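Local atomic coordinates of glycoside hydrolase family 81 (Clostridium thermocellum, PDB entry 6FOP), a protein that probably hydrolyses beta-1,3-glucans such as laminarin, as a family 81 glycoside hydrolase belonging to the cellulosome of its bacterium. Residues K344-K348 with E641-S645; L349-L353 with F368-M372; L320-E326 with K646-H651. Residues are numbered along the deposited sequence.

Contact 1 of 3, residues K344-K348 with E641-S645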
ATOM      1  N   LYS A 344       1.073  12.181 -15.098  1.00 13.31           N
ATOM      2  CA  LYS A 344       2.459  12.635 -14.927  1.00 13.45           C
ATOM      3  C   LYS A 344       2.611  14.119 -15.296  1.00 13.26           C
ATOM      4  O   LYS A 344       3.291  14.862 -14.603  1.00 13.47           O
ATOM      5  CB  LYS A 344       3.466  11.804 -15.737  1.00 15.93           C
ATOM      6  CG  LYS A 344       3.781  10.435 -15.120  1.00 18.74           C
ATOM      7  CD  LYS A 344       4.836   9.658 -15.856  1.00 20.22           C
ATOM      8  CE  LYS A 344       6.241  10.215 -15.790  1.00 17.39           C
ATOM      9  NZ  LYS A 344       7.000   9.982 -14.526  1.00 16.13           N
ATOM     10  N   HIS A 345       1.955  14.523 -16.387  1.00 12.48           N
ATOM     11  CA  HIS A 345       2.004  15.913 -16.808  1.00 12.81           C
ATOM     12  C   HIS A 345       1.335  16.830 -15.777  1.00 13.26           C
ATOM     13  O   HIS A 345       1.863  17.889 -15.439  1.00 13.38           O
ATOM     14  CB  HIS A 345       1.364  16.049 -18.183  1.00 14.23           C
ATOM     15  CG  HIS A 345       1.393  17.437 -18.719  1.00 14.74           C
ATOM     16  ND1 HIS A 345       2.523  17.986 -19.268  1.00 15.71           N
ATOM     17  CD2 HIS A 345       0.442  18.397 -18.774  1.00 16.04           C
ATOM     18  CE1 HIS A 345       2.270  19.224 -19.635  1.00 16.76           C
ATOM     19  NE2 HIS A 345       1.017  19.500 -19.349  1.00 16.81           N
ATOM     20  N   LEU A 346       0.160  16.433 -15.291  1.00 13.30           N
ATOM     21  CA  LEU A 346      -0.538  17.218 -14.263  1.00 12.78           C
ATOM     22  C   LEU A 346       0.306  17.359 -12.989  1.00 12.78           C
ATOM     23  O   LEU A 346       0.320  18.417 -12.359  1.00 14.29           O
ATOM     24  CB  LEU A 346      -1.873  16.603 -13.902  1.00 13.82           C
ATOM     25  CG  LEU A 346      -2.962  16.772 -14.953  1.00 14.89           C
ATOM     26  CD1 LEU A 346      -4.191  15.941 -14.547  1.00 16.98           C
ATOM     27  CD2 LEU A 346      -3.359  18.239 -15.144  1.00 17.00           C
ATOM     28  N   GLY A 347       1.058  16.308 -12.638  1.00 12.47           N
ATOM     29  CA  GLY A 347       1.945  16.391 -11.483  1.00 12.55           C
ATOM     30  C   GLY A 347       3.076  17.410 -11.703  1.00 12.38           C
ATOM     31  O   GLY A 347       3.429  18.173 -10.807  1.00 12.94           O
ATOM     32  N   LYS A 348       3.644  17.394 -12.910  1.00 12.78           N
ATOM     33  CA  LYS A 348       4.686  18.345 -13.297  1.00 12.40           C
ATOM     34  C   LYS A 348       4.166  19.789 -13.123  1.00 12.66           C
ATOM     35  O   LYS A 348       4.860  20.634 -12.538  1.00 13.53           O
ATOM     36  CB  LYS A 348       5.113  18.067 -14.732  1.00 13.14           C
ATOM     37  CG  LYS A 348       6.221  18.966 -15.201  1.00 14.11           C
ATOM     38  CD  LYS A 348       6.875  18.516 -16.480  1.00 18.00           C
ATOM     39  CE  LYS A 348       6.007  18.195 -17.622  1.00 21.64           C
ATOM     40  NZ  LYS A 348       6.918  17.647 -18.700  1.00 21.91           N
ATOM     41  N   GLU A 641      13.492  14.020 -16.474  1.00 13.89           N
ATOM     42  CA  GLU A 641      12.549  12.925 -16.463  1.00 14.45           C
ATOM     43  C   GLU A 641      11.152  13.483 -16.815  1.00 13.97           C
ATOM     44  O   GLU A 641      10.830  14.636 -16.501  1.00 14.71           O
ATOM     45  CB  GLU A 641      12.596  12.191 -15.122  1.00 14.87           C
ATOM     46  CG  GLU A 641      11.836  10.871 -15.112  1.00 15.38           C
ATOM     47  CD  GLU A 641      10.342  10.985 -14.919  1.00 15.59           C
ATOM     48  OE1 GLU A 641       9.902  11.958 -14.285  1.00 15.35           O
ATOM     49  OE2 GLU A 641       9.608  10.100 -15.438  1.00 17.62           O
ATOM     50  N   ASP A 642      10.333  12.711 -17.524  1.00 15.52           N
ATOM     51  CA  ASP A 642       9.114  13.288 -18.085  1.00 16.11           C
ATOM     52  C   ASP A 642       8.114  13.918 -17.090  1.00 15.92           C
ATOM     53  O   ASP A 642       7.343  14.813 -17.467  1.00 17.27           O
ATOM     54  CB  ASP A 642       8.374  12.227 -18.910  1.00 18.26           C
ATOM     55  CG  ASP A 642       9.183  11.732 -20.106  1.00 23.09           C
ATOM     56  OD1 ASP A 642       9.426  12.495 -21.045  1.00 28.56           O
ATOM     57  OD2 ASP A 642       9.578  10.544 -20.110  1.00 30.24           O
ATOM     58  N   GLY A 643       8.124  13.460 -15.839  1.00 14.32           N
ATOM     59  CA  GLY A 643       7.289  14.029 -14.819  1.00 14.01           C
ATOM     60  C   GLY A 643       7.905  15.182 -14.036  1.00 13.90           C
ATOM     61  O   GLY A 643       7.265  15.720 -13.131  1.00 14.17           O
ATOM     62  N   GLU A 644       9.143  15.544 -14.381  1.00 13.57           N
ATOM     63  CA  GLU A 644       9.905  16.555 -13.663  1.00 14.56           C
ATOM     64  C   GLU A 644      10.118  17.804 -14.551  1.00 13.33           C
ATOM     65  O   GLU A 644       9.862  17.784 -15.749  1.00 14.91           O
ATOM     66  CB  GLU A 644      11.281  15.988 -13.303  1.00 16.48           C
ATOM     67  CG  GLU A 644      11.438  15.601 -11.886  1.00 20.08           C
ATOM     68  CD  GLU A 644      11.096  16.695 -10.868  1.00 17.06           C
ATOM     69  OE1 GLU A 644      11.138  17.939 -11.094  1.00 18.20           O
ATOM     70  OE2 GLU A 644      10.782  16.282  -9.780  1.00 17.18           O
ATOM     71  N   SER A 645      10.587  18.871 -13.910  1.00 13.14           N
ATOM     72  CA  SER A 645      10.968  20.083 -14.631  1.00 12.93           C
ATOM     73  C   SER A 645      12.280  20.591 -14.080  1.00 12.19           C
ATOM     74  O   SER A 645      12.589  20.408 -12.906  1.00 12.88           O
ATOM     75  CB  SER A 645       9.881  21.162 -14.498  1.00 13.35           C
ATOM     76  OG  SER A 645       9.696  21.637 -13.181  1.00 13.05           O
TER
HETATM   77  O   HOH W   1       5.000  14.229 -12.453  1.00 13.71           O
HETATM   78  O   HOH W   2       7.592  20.294 -12.034  1.00 13.63           O
HETATM   79  O   HOH W   3       9.714  17.212 -18.398  1.00 27.02           O
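Two lysines one turn apart on helix 339-359 hold the type I beta turn Glu641-Glu644, which leads into helix 646-659. Lys344 NZ forms a salt bridge with Glu641 OE2 at 2.8 Å, although a close approach elsewhere in the model makes the NZ position less certain. Glu641 OE1 accepts a hydrogen bond from Gly643 N (2.8 Å), so the same carboxylate braces the turn, which is closed by the hydrogen bond from Glu644 N to Glu641 O at 2.9 Å. Lys348 NZ donates to Asp642 O (3.1 Å). Water 1 donates to Lys344 O and Gly643 O, 2.8 Å from each. Packing follows the aliphatic stems: Lys344 CE lies 3.8 Å from Gly643 N and Lys348 CB 3.6 Å from Gly643 O; the nearest alpha carbons are Lys344 CA and Gly643 CA, 5.0 Å apart. Beyond the turn, Ser645 occupies the N-cap position and its OG caps His648 N; that OG also meets water 2 at 2.7 Å, and water 2 donates to Lys348 O at 2.8 Å.

Contact 2 of 3, residues L349-L353 with F368-M372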
ATOM      1  N   LEU A 349       2.960  20.055 -13.626  1.00 12.64           N
ATOM      2  CA  LEU A 349       2.388  21.406 -13.459  1.00 12.92           C
ATOM      3  C   LEU A 349       2.121  21.749 -11.981  1.00 13.10           C
ATOM      4  O   LEU A 349       2.348  22.874 -11.529  1.00 14.42           O
ATOM      5  CB  LEU A 349       1.139  21.594 -14.276  1.00 14.27           C
ATOM      6  CG  LEU A 349       1.297  21.395 -15.790  1.00 16.86           C
ATOM      7  CD1 LEU A 349       0.052  21.848 -16.511  1.00 16.72           C
ATOM      8  CD2 LEU A 349       2.502  22.020 -16.416  1.00 18.85           C
ATOM      9  N   SER A 350       1.623  20.757 -11.241  1.00 13.08           N
ATOM     10  CA  SER A 350       1.324  20.925  -9.821  1.00 13.34           C
ATOM     11  C   SER A 350       2.526  21.313  -8.987  1.00 13.36           C
ATOM     12  O   SER A 350       2.395  22.070  -8.007  1.00 14.77           O
ATOM     13  CB  SER A 350       0.729  19.635  -9.253  1.00 13.27           C
ATOM     14  OG  SER A 350      -0.486  19.279  -9.874  1.00 15.13           O
ATOM     15  N   CYS A 351       3.689  20.767  -9.361  1.00 13.18           N
ATOM     16  CA  CYS A 351       4.929  21.060  -8.676  1.00 13.31           C
ATOM     17  C   CYS A 351       5.586  22.382  -9.130  1.00 13.76           C
ATOM     18  O   CYS A 351       6.299  23.008  -8.351  1.00 15.91           O
ATOM     19  CB  CYS A 351       5.895  19.879  -8.803  1.00 13.38           C
ATOM     20  SG  CYS A 351       5.376  18.399  -7.924  1.00 15.10           S
ATOM     21  N   ALA A 352       5.310  22.814 -10.357  1.00 12.75           N
ATOM     22  CA  ALA A 352       5.896  24.076 -10.859  1.00 13.71           C
ATOM     23  C   ALA A 352       5.062  25.297 -10.510  1.00 12.99           C
ATOM     24  O   ALA A 352       5.590  26.408 -10.406  1.00 14.33           O
ATOM     25  CB  ALA A 352       6.070  23.993 -12.347  1.00 14.57           C
ATOM     26  N   LEU A 353       3.750  25.113 -10.361  1.00 13.27           N
ATOM     27  CA  LEU A 353       2.825  26.221 -10.123  1.00 13.58           C
ATOM     28  C   LEU A 353       3.256  27.148  -8.976  1.00 13.22           C
ATOM     29  O   LEU A 353       3.345  28.374  -9.173  1.00 14.30           O
ATOM     30  CB  LEU A 353       1.416  25.662  -9.911  1.00 14.02           C
ATOM     31  CG  LEU A 353       0.335  26.648  -9.504  1.00 14.28           C
ATOM     32  CD1 LEU A 353       0.194  27.806 -10.502  1.00 15.31           C
ATOM     33  CD2 LEU A 353      -0.989  25.934  -9.306  1.00 14.79           C
ATOM     34  N   PHE A 368      -0.317  27.503 -16.288  1.00 12.82           N
ATOM     35  CA  PHE A 368      -0.342  26.245 -15.547  1.00 13.00           C
ATOM     36  C   PHE A 368      -1.735  25.988 -14.979  1.00 14.13           C
ATOM     37  O   PHE A 368      -2.300  24.915 -15.192  1.00 14.81           O
ATOM     38  CB  PHE A 368       0.691  26.262 -14.406  1.00 13.30           C
ATOM     39  CG  PHE A 368       2.141  26.353 -14.844  1.00 13.73           C
ATOM     40  CD1 PHE A 368       2.572  25.839 -16.043  1.00 14.97           C
ATOM     41  CD2 PHE A 368       3.088  26.932 -14.006  1.00 13.37           C
ATOM     42  CE1 PHE A 368       3.900  25.916 -16.416  1.00 16.53           C
ATOM     43  CE2 PHE A 368       4.418  26.989 -14.385  1.00 15.01           C
ATOM     44  CZ  PHE A 368       4.804  26.502 -15.596  1.00 15.27           C
ATOM     45  N   ILE A 369      -2.284  26.952 -14.239  1.00 13.80           N
ATOM     46  CA  ILE A 369      -3.629  26.825 -13.613  0.53 14.27           C
ATOM     47  C   ILE A 369      -4.691  26.592 -14.651  1.00 14.27           C
ATOM     48  O   ILE A 369      -5.593  25.772 -14.471  1.00 15.85           O
ATOM     49  CB  ILE A 369      -4.036  28.053 -12.760  0.53 15.11           C
ATOM     50  CG1 ILE A 369      -3.172  28.094 -11.515  0.53 16.13           C
ATOM     51  CG2 ILE A 369      -5.513  27.994 -12.348  0.53 15.46           C
ATOM     52  CD1 ILE A 369      -3.376  29.288 -10.608  0.53 17.13           C
ATOM     53  N   SER A 370      -4.631  27.338 -15.758  1.00 14.62           N
ATOM     54  CA  SER A 370      -5.627  27.207 -16.824  0.58 16.55           C
ATOM     55  C   SER A 370      -5.657  25.789 -17.377  1.00 15.64           C
ATOM     56  O   SER A 370      -6.722  25.207 -17.584  1.00 16.40           O
ATOM     57  CB  SER A 370      -5.346  28.188 -17.966  0.58 17.25           C
ATOM     58  OG  SER A 370      -6.251  28.009 -19.041  0.58 18.51           O
ATOM     59  N   PHE A 371      -4.473  25.238 -17.655  1.00 14.67           N
ATOM     60  CA  PHE A 371      -4.401  23.878 -18.183  1.00 14.92           C
ATOM     61  C   PHE A 371      -4.836  22.841 -17.143  1.00 14.29           C
ATOM     62  O   PHE A 371      -5.551  21.900 -17.479  1.00 15.04           O
ATOM     63  CB  PHE A 371      -3.023  23.523 -18.771  1.00 16.04           C
ATOM     64  CG  PHE A 371      -3.055  22.244 -19.569  1.00 17.35           C
ATOM     65  CD1 PHE A 371      -3.563  22.253 -20.852  1.00 19.82           C
ATOM     66  CD2 PHE A 371      -2.683  21.032 -19.013  1.00 18.39           C
ATOM     67  CE1 PHE A 371      -3.640  21.104 -21.612  1.00 20.92           C
ATOM     68  CE2 PHE A 371      -2.740  19.871 -19.782  1.00 19.68           C
ATOM     69  CZ  PHE A 371      -3.220  19.907 -21.067  1.00 20.16           C
ATOM     70  N   MET A 372      -4.430  23.043 -15.893  1.00 12.99           N
ATOM     71  CA  MET A 372      -4.837  22.133 -14.840  1.00 13.29           C
ATOM     72  C   MET A 372      -6.362  22.108 -14.714  1.00 13.22           C
ATOM     73  O   MET A 372      -6.991  21.049 -14.695  1.00 14.19           O
ATOM     74  CB  MET A 372      -4.206  22.532 -13.503  1.00 12.84           C
ATOM     75  CG  MET A 372      -2.709  22.287 -13.479  1.00 13.20           C
ATOM     76  SD  MET A 372      -1.838  23.193 -12.167  1.00 14.54           S
ATOM     77  CE  MET A 372      -2.381  22.278 -10.710  1.00 15.66           C
TER
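Leu349, Phe368 and Leu353 bury the most surface here, 93, 88 and 78 Å² respectively, and the contact is organised around them. It joins neighbouring helices 339-359 and 362-379, separated by only two residues in the chain, into an antiparallel helical hairpin. The short segment axes approach to 10.1 Å at 151° between their N-to-C directions, and the nearest alpha carbons are Leu349 CA and Phe368 CA, 5.9 Å apart.

Leu349 spreads over three partners: its CD2 lies 3.8 Å from Phe368 CD1, its CD1 3.8 Å from Phe371 CD2, and its CB 4.0 Å from Met372 SD. Phe368, with chi1 in the m well, sends its ring alongside the opposing helix, where CE2 meets Ala352 CB at 4.0 Å and CD2 meets Leu353 CA at 4.0 Å. The Phe368 side chain also touches Leu327 and Ala328 of helix 317-329, so a third helix packs against it. One turn after Leu349, Leu353 has its CA-to-CB bond sideways, yet its t, p rotamer brings CD1 to 3.5 Å from Ile369 CG1 and CD2 to 4.1 Å from Met372 SD. The Met372 thioether is thus bordered by both leucines, while its CE reaches 3.6 Å from Ser350 OG.

That hydroxyl is hydrogen-bonded to Leu346 O within its own helix, and no hydrogen bond crosses between the segments. With hydrocarbon and thioether groups meeting at van der Waals distances, the association depends on burial and close fit, as expected of a hydrophobic helix-helix interface.

Contact 3 of 3, residues L320-E326 with K646-H651; sequences LNRYINE and KAHTYH
This is a buried helix-helix contact between parts of the chain far apart in sequence: helix 317-329, near the start of the C-terminal family region, packs against the first turns of helix 646-659, near its end. Both segments, 320-326 and 646-651, are helical throughout, with phi from -56° to -74° and psi from -32° to -50°. Their short axes come within 8.6 Å at 149°, roughly antiparallel, and the register places Tyr323 CA 5.1 Å from Ala647 CA.

The small Ala647 permits this approach. Its CB takes Ile324 CD1 at 3.5 Å (Ile324 m, m) and Tyr323 CB at 3.9 Å, while its carbonyl O lies 3.5 Å from Leu320 CD1. Leu320, in the t, p rotamer, also puts CD2 4.1 Å from His651 CD2, at the edge of the imidazole. Tyr323 (chi1 m, chi2 -25°) runs beside Lys646, with CG 4.0 Å from Lys646 CB; its CE2 is 4.0 Å from Tyr650 CD2 (Tyr650 chi1 t), which sits near the plane of the Tyr323 ring. The Tyr323 hydroxyl and Lys646 NZ both find Glu636 outside the segments.

No direct hydrogen bond crosses, but water 4 donates to Tyr323 O (2.8 Å) and accepts from Ala647 N (2.9 Å). Lys646 is extended, and water 5 accepts from its NZ at 2.8 Å while donating to Glu326 OE1 at 2.7 Å. Glu326 OE2 is salt-bridged to Arg322 NH1 at 3.1 Å. Early and late helices of the domain packed side by side are consistent with ring closure in the (alpha/alpha)6 barrel of the six-hairpin clan.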
ATOM      1  N   LEU A 320      15.951  30.544 -12.606  1.00 13.95           N
ATOM      2  CA  LEU A 320      14.755  29.792 -12.187  1.00 14.21           C
ATOM      3  C   LEU A 320      13.520  30.267 -12.935  1.00 14.40           C
ATOM      4  O   LEU A 320      12.690  29.469 -13.379  1.00 14.69           O
ATOM      5  CB  LEU A 320      14.593  29.891 -10.676  1.00 15.26           C
ATOM      6  CG  LEU A 320      13.492  29.037 -10.071  1.00 17.58           C
ATOM      7  CD1 LEU A 320      13.862  27.586 -10.191  1.00 20.78           C
ATOM      8  CD2 LEU A 320      13.234  29.345  -8.613  1.00 18.41           C
ATOM      9  N   ASN A 321      13.408  31.589 -13.086  1.00 13.89           N
ATOM     10  CA  ASN A 321      12.292  32.174 -13.808  1.00 14.99           C
ATOM     11  C   ASN A 321      12.315  31.739 -15.259  1.00 13.99           C
ATOM     12  O   ASN A 321      11.265  31.465 -15.855  1.00 14.71           O
ATOM     13  CB  ASN A 321      12.314  33.695 -13.695  1.00 15.22           C
ATOM     14  CG  ASN A 321      11.080  34.333 -14.292  1.00 16.90           C
ATOM     15  OD1 ASN A 321       9.985  34.104 -13.833  1.00 17.51           O
ATOM     16  ND2 ASN A 321      11.265  35.116 -15.334  1.00 17.46           N
ATOM     17  N   ARG A 322      13.508  31.714 -15.853  1.00 13.25           N
ATOM     18  CA  ARG A 322      13.595  31.226 -17.220  1.00 13.66           C
ATOM     19  C   ARG A 322      13.166  29.759 -17.339  1.00 13.40           C
ATOM     20  O   ARG A 322      12.461  29.387 -18.300  1.00 14.28           O
ATOM     21  CB  ARG A 322      15.019  31.406 -17.778  1.00 14.32           C
ATOM     22  CG  ARG A 322      15.213  30.769 -19.152  1.00 14.69           C
ATOM     23  CD  ARG A 322      16.513  31.207 -19.793  1.00 15.88           C
ATOM     24  NE  ARG A 322      17.674  31.022 -18.934  1.00 16.18           N
ATOM     25  CZ  ARG A 322      18.318  29.871 -18.750  1.00 16.31           C
ATOM     26  NH1 ARG A 322      17.921  28.764 -19.379  1.00 16.45           N
ATOM     27  NH2 ARG A 322      19.362  29.836 -17.924  1.00 16.52           N
ATOM     28  N   TYR A 323      13.566  28.934 -16.379  1.00 13.63           N
ATOM     29  CA  TYR A 323      13.104  27.551 -16.386  1.00 12.83           C
ATOM     30  C   TYR A 323      11.578  27.451 -16.319  1.00 12.91           C
ATOM     31  O   TYR A 323      10.983  26.617 -16.996  1.00 13.70           O
ATOM     32  CB  TYR A 323      13.743  26.721 -15.244  1.00 13.59           C
ATOM     33  CG  TYR A 323      15.248  26.770 -15.161  1.00 13.40           C
ATOM     34  CD1 TYR A 323      16.040  27.041 -16.260  1.00 14.24           C
ATOM     35  CD2 TYR A 323      15.893  26.570 -13.944  1.00 13.76           C
ATOM     36  CE1 TYR A 323      17.425  27.108 -16.144  1.00 14.43           C
ATOM     37  CE2 TYR A 323      17.256  26.640 -13.813  1.00 14.81           C
ATOM     38  CZ  TYR A 323      18.033  26.961 -14.909  1.00 15.17           C
ATOM     39  OH  TYR A 323      19.399  27.020 -14.762  1.00 16.75           O
ATOM     40  N   ILE A 324      10.969  28.322 -15.526  1.00 13.32           N
ATOM     41  CA  ILE A 324       9.505  28.402 -15.447  1.00 13.44           C
ATOM     42  C   ILE A 324       8.914  28.791 -16.807  1.00 15.00           C
ATOM     43  O   ILE A 324       7.957  28.181 -17.254  1.00 15.05           O
ATOM     44  CB  ILE A 324       9.067  29.322 -14.305  1.00 14.23           C
ATOM     45  CG1 ILE A 324       9.290  28.622 -12.958  1.00 13.80           C
ATOM     46  CG2 ILE A 324       7.625  29.787 -14.464  1.00 14.18           C
ATOM     47  CD1 ILE A 324       8.362  27.436 -12.680  1.00 14.23           C
ATOM     48  N   ASN A 325       9.509  29.785 -17.469  1.00 15.12           N
ATOM     49  CA  ASN A 325       9.044  30.161 -18.812  1.00 15.58           C
ATOM     50  C   ASN A 325       9.214  29.044 -19.828  1.00 15.61           C
ATOM     51  O   ASN A 325       8.355  28.861 -20.699  1.00 16.59           O
ATOM     52  CB  ASN A 325       9.730  31.438 -19.292  1.00 16.70           C
ATOM     53  CG  ASN A 325       9.188  32.678 -18.609  1.00 17.26           C
ATOM     54  OD1 ASN A 325       8.026  32.733 -18.208  1.00 18.85           O
ATOM     55  ND2 ASN A 325      10.019  33.681 -18.490  1.00 18.23           N
ATOM     56  N   GLU A 326      10.313  28.304 -19.730  1.00 15.61           N
ATOM     57  CA  GLU A 326      10.540  27.188 -20.637  1.00 16.39           C
ATOM     58  C   GLU A 326       9.435  26.135 -20.437  1.00 15.58           C
ATOM     59  O   GLU A 326       8.892  25.616 -21.415  1.00 17.56           O
ATOM     60  CB  GLU A 326      11.957  26.605 -20.427  1.00 16.84           C
ATOM     61  CG  GLU A 326      13.055  27.552 -20.924  1.00 19.26           C
ATOM     62  CD  GLU A 326      14.478  27.216 -20.507  1.00 20.96           C
ATOM     63  OE1 GLU A 326      14.696  26.249 -19.757  1.00 22.44           O
ATOM     64  OE2 GLU A 326      15.420  27.959 -20.948  1.00 22.17           O
ATOM     65  N   LYS A 646      13.026  21.311 -14.920  1.00 12.99           N
ATOM     66  CA  LYS A 646      14.225  21.970 -14.441  1.00 13.24           C
ATOM     67  C   LYS A 646      13.894  22.903 -13.270  1.00 12.41           C
ATOM     68  O   LYS A 646      14.626  22.955 -12.277  1.00 13.01           O
ATOM     69  CB  LYS A 646      14.900  22.786 -15.548  1.00 13.95           C
ATOM     70  CG  LYS A 646      15.383  21.934 -16.714  1.00 15.17           C
ATOM     71  CD  LYS A 646      16.088  22.721 -17.799  1.00 17.49           C
ATOM     72  CE  LYS A 646      16.336  21.813 -18.982  1.00 20.27           C
ATOM     73  NZ  LYS A 646      17.258  22.393 -19.997  1.00 22.38           N
ATOM     74  N   ALA A 647      12.790  23.655 -13.397  1.00 12.27           N
ATOM     75  CA  ALA A 647      12.427  24.596 -12.345  1.00 12.89           C
ATOM     76  C   ALA A 647      12.227  23.873 -11.015  1.00 12.69           C
ATOM     77  O   ALA A 647      12.771  24.271  -9.988  1.00 13.17           O
ATOM     78  CB  ALA A 647      11.170  25.346 -12.722  1.00 14.05           C
ATOM     79  N   HIS A 648      11.431  22.804 -11.023  1.00 12.89           N
ATOM     80  CA  HIS A 648      11.132  22.112  -9.758  1.00 13.31           C
ATOM     81  C   HIS A 648      12.372  21.407  -9.180  1.00 11.94           C
ATOM     82  O   HIS A 648      12.609  21.476  -7.964  1.00 13.23           O
ATOM     83  CB  HIS A 648      10.000  21.126  -9.985  1.00 13.41           C
ATOM     84  CG  HIS A 648       9.645  20.315  -8.787  1.00 14.24           C
ATOM     85  ND1 HIS A 648       9.885  18.964  -8.731  1.00 16.02           N
ATOM     86  CD2 HIS A 648       9.148  20.661  -7.581  1.00 15.54           C
ATOM     87  CE1 HIS A 648       9.474  18.500  -7.571  1.00 17.02           C
ATOM     88  NE2 HIS A 648       9.022  19.502  -6.853  1.00 16.71           N
ATOM     89  N   THR A 649      13.165  20.772 -10.051  1.00 13.28           N
ATOM     90  CA  THR A 649      14.392  20.085  -9.609  1.00 14.07           C
ATOM     91  C   THR A 649      15.356  21.058  -8.970  1.00 13.77           C
ATOM     92  O   THR A 649      15.858  20.817  -7.866  1.00 14.44           O
ATOM     93  CB  THR A 649      15.047  19.363 -10.797  1.00 14.32           C
ATOM     94  OG1 THR A 649      14.181  18.300 -11.234  1.00 14.17           O
ATOM     95  CG2 THR A 649      16.417  18.829 -10.458  1.00 14.55           C
ATOM     96  N   TYR A 650      15.588  22.184  -9.651  1.00 13.92           N
ATOM     97  CA  TYR A 650      16.560  23.103  -9.125  0.56 14.95           C
ATOM     98  C   TYR A 650      16.068  23.870  -7.905  1.00 13.99           C
ATOM     99  O   TYR A 650      16.842  24.123  -6.988  1.00 14.91           O
ATOM    100  CB  TYR A 650      17.025  24.023 -10.217  0.56 14.42           C
ATOM    101  CG  TYR A 650      18.341  24.661  -9.941  0.56 14.72           C
ATOM    102  CD1 TYR A 650      19.460  23.898  -9.629  0.56 14.91           C
ATOM    103  CD2 TYR A 650      18.484  26.045 -10.013  0.56 14.28           C
ATOM    104  CE1 TYR A 650      20.689  24.498  -9.398  0.56 15.38           C
ATOM    105  CE2 TYR A 650      19.718  26.656  -9.814  0.56 14.78           C
ATOM    106  CZ  TYR A 650      20.809  25.873  -9.483  0.56 14.96           C
ATOM    107  OH  TYR A 650      22.042  26.422  -9.263  0.56 16.05           O
ATOM    108  N   HIS A 651      14.760  24.141  -7.850  1.00 13.91           N
ATOM    109  CA  HIS A 651      14.126  24.753  -6.668  1.00 14.06           C
ATOM    110  C   HIS A 651      14.244  23.833  -5.447  1.00 13.42           C
ATOM    111  O   HIS A 651      14.548  24.291  -4.346  1.00 14.19           O
ATOM    112  CB  HIS A 651      12.687  25.055  -7.026  1.00 15.04           C
ATOM    113  CG  HIS A 651      11.873  25.699  -5.953  1.00 14.75           C
ATOM    114  ND1 HIS A 651      11.095  24.978  -5.074  1.00 15.58           N
ATOM    115  CD2 HIS A 651      11.584  27.004  -5.721  1.00 14.39           C
ATOM    116  CE1 HIS A 651      10.400  25.806  -4.329  1.00 15.05           C
ATOM    117  NE2 HIS A 651      10.668  27.043  -4.708  1.00 15.00           N
TER
HETATM  118  O   HOH W   4      11.402  24.009 -15.968  1.00 14.63           O
HETATM  119  O   HOH W   5      17.213  25.220 -19.911  1.00 26.87           O
HETATM  120  O   HOH W   6      14.329  23.926 -21.048  1.00 43.88           O

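All three contacts lie on one side of the chain's centre, within the C-terminal family region, and are nested: contact 2, with 14 residues between its segments, falls inside the loop closed by contact 1, which falls inside that closed by contact 3. Helix 339-359 serves contacts 1 and 2, whose centres are about 10 Å apart; the centre of contact 3 is about 13 Å from each of the other two. Direct touches join them: His345 CD2 to Phe371 CE2 at 3.6 Å, Cys351 CB to His648 CD2 at 3.6 Å, and Ala352 O to Ile324 CD1 at 3.7 Å. The sequence-local hairpin 339-379 is thereby packed with helices 317-329 and 646-659, linking the early and late helices of the probable barrel.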